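Local coordinates for protein iron-containing alcohol dehydrogenase (Ralstonia eutropha, PDB 3JZD) that binds NAD and probably reduces maleylacetate to 3-oxoadipate with NADH or NADPH in the breakdown of aromatic compounds, at residues V17-G22 and A219-L224. Numbering follows the deposited sequence.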
loop_
_atom_site.group_PDB
_atom_site.type_symbol
_atom_site.label_atom_id
_atom_site.label_comp_id
_atom_site.label_asym_id
_atom_site.label_seq_id
_atom_site.Cartn_x
_atom_site.Cartn_y
_atom_site.Cartn_z
ATOM N N VAL A 17 -2.871 -1.405 -11.045
ATOM C CA VAL A 17 -2.529 -0.080 -11.541
ATOM C C VAL A 17 -1.436 -0.191 -12.551
ATOM O O VAL A 17 -0.373 -0.686 -12.250
ATOM C CB VAL A 17 -2.057 0.795 -10.342
ATOM C CG1 VAL A 17 -1.634 2.184 -10.776
ATOM C CG2 VAL A 17 -3.194 0.873 -9.293
ATOM N N VAL A 18 -1.723 0.205 -13.781
ATOM C CA VAL A 18 -0.775 0.149 -14.870
ATOM C C VAL A 18 -0.318 1.594 -15.030
ATOM O O VAL A 18 -1.136 2.476 -15.296
ATOM C CB VAL A 18 -1.466 -0.389 -16.156
ATOM C CG1 VAL A 18 -0.480 -0.383 -17.347
ATOM C CG2 VAL A 18 -2.084 -1.788 -15.881
ATOM N N PHE A 19 0.978 1.836 -14.879
ATOM C CA PHE A 19 1.503 3.200 -14.820
ATOM C C PHE A 19 2.648 3.443 -15.771
ATOM O O PHE A 19 3.561 2.650 -15.836
ATOM C CB PHE A 19 2.026 3.468 -13.376
ATOM C CG PHE A 19 2.261 4.930 -13.071
ATOM C CD1 PHE A 19 3.400 5.580 -13.537
ATOM C CD2 PHE A 19 1.350 5.645 -12.323
ATOM C CE1 PHE A 19 3.597 6.901 -13.305
ATOM C CE2 PHE A 19 1.542 6.952 -12.085
ATOM C CZ PHE A 19 2.701 7.589 -12.585
ATOM N N GLY A 20 2.587 4.540 -16.518
ATOM C CA GLY A 20 3.702 4.947 -17.362
ATOM C C GLY A 20 3.272 5.602 -18.649
ATOM O O GLY A 20 2.154 5.328 -19.137
ATOM N N ALA A 21 4.151 6.450 -19.188
ATOM C CA ALA A 21 3.921 7.095 -20.465
ATOM C C ALA A 21 3.632 6.031 -21.502
ATOM O O ALA A 21 4.385 5.085 -21.670
ATOM C CB ALA A 21 5.150 7.917 -20.901
ATOM N N GLY A 22 2.505 6.174 -22.186
ATOM C CA GLY A 22 2.118 5.221 -23.215
ATOM C C GLY A 22 1.285 4.059 -22.749
ATOM O O GLY A 22 0.864 3.246 -23.576
ATOM N N ALA A 219 7.431 15.264 -15.087
ATOM C CA ALA A 219 6.647 16.102 -14.179
ATOM C C ALA A 219 5.224 15.598 -14.173
ATOM O O ALA A 219 4.611 15.506 -13.130
ATOM C CB ALA A 219 6.693 17.566 -14.583
ATOM N N ARG A 220 4.683 15.278 -15.334
ATOM C CA ARG A 220 3.339 14.748 -15.370
ATOM C C ARG A 220 3.236 13.396 -14.615
ATOM O O ARG A 220 2.249 13.165 -13.923
ATOM C CB ARG A 220 2.818 14.599 -16.800
ATOM C CG ARG A 220 2.476 15.901 -17.568
ATOM C CD ARG A 220 1.419 16.729 -16.871
ATOM N NE ARG A 220 0.967 17.852 -17.685
ATOM C CZ ARG A 220 -0.058 18.645 -17.362
ATOM N NH1 ARG A 220 -0.728 18.464 -16.229
ATOM N NH2 ARG A 220 -0.415 19.628 -18.158
ATOM N N SER A 221 4.221 12.511 -14.775
ATOM C CA SER A 221 4.239 11.250 -14.065
ATOM C C SER A 221 4.252 11.461 -12.554
ATOM O O SER A 221 3.508 10.837 -11.807
ATOM C CB SER A 221 5.455 10.417 -14.468
ATOM O OG SER A 221 5.419 10.117 -15.847
ATOM N N GLN A 222 5.073 12.372 -12.106
ATOM C CA GLN A 222 5.175 12.651 -10.697
ATOM C C GLN A 222 3.817 13.124 -10.118
ATOM O O GLN A 222 3.420 12.663 -9.033
ATOM C CB GLN A 222 6.260 13.690 -10.501
ATOM C CG GLN A 222 6.471 14.080 -9.097
ATOM C CD GLN A 222 7.684 14.994 -8.929
ATOM O OE1 GLN A 222 8.462 14.794 -8.011
ATOM N NE2 GLN A 222 7.855 15.977 -9.829
ATOM N N CYS A 223 3.085 13.975 -10.848
ATOM C CA CYS A 223 1.743 14.382 -10.372
ATOM C C CYS A 223 0.723 13.244 -10.368
ATOM O O CYS A 223 -0.048 13.078 -9.455
ATOM C CB CYS A 223 1.183 15.551 -11.194
ATOM S SG CYS A 223 2.128 17.069 -10.995
ATOM N N LEU A 224 0.755 12.423 -11.392
ATOM C CA LEU A 224 -0.217 11.350 -11.497
ATOM C C LEU A 224 0.049 10.346 -10.369
ATOM O O LEU A 224 -0.879 9.842 -9.726
ATOM C CB LEU A 224 -0.130 10.765 -12.902
ATOM C CG LEU A 224 -1.337 10.218 -13.608
ATOM C CD1 LEU A 224 -2.599 11.058 -13.370
ATOM C CD2 LEU A 224 -1.029 10.069 -15.120
#
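Phe19, the last residue of strand 8-19, drives its ring edge-on into helix 217-236 between Ser221 and Leu224, and every close contact between 17-22 and 219-224 is made by this one side chain. With CG anti to the backbone N (chi1 -165°), the ring reaches out from the strand to the helix backbone. Its far edge meets a carbonyl: CZ of Phe19 stops 3.4 Å from Ser221 O, which lies in the plane of the ring, where the slightly positive C-H rim is turned to the oxygen. The remaining contacts are van der Waals. CE1 of Phe19 sits 4.1 Å from Ser221 CB, while CE2 of Phe19, on the other flank of the ring, lies 4.1 Å from Leu224 C and 4.2 Å from Leu224 CB.

In this member of the iron-containing alcohol dehydrogenase family, the contact ties the strand at the edge of its own subunit's parallel N-terminal sheet to the all-helical C-terminal part. Leu224 also packs on Tyr155 of the adjoining strand 152-155, and its side chain is about 8 Å from the bound NAD.

As for polar groups, Ser221 OG hydrogen-bonds to Leu217 O, one turn back in its own helix. Across the dimer interface, Phe8 of the second subunit lays its ring nearly parallel to that of Phe19, at about 5°, where residues 17-19 pair antiparallel with a strand of that subunit and carry the sheet across.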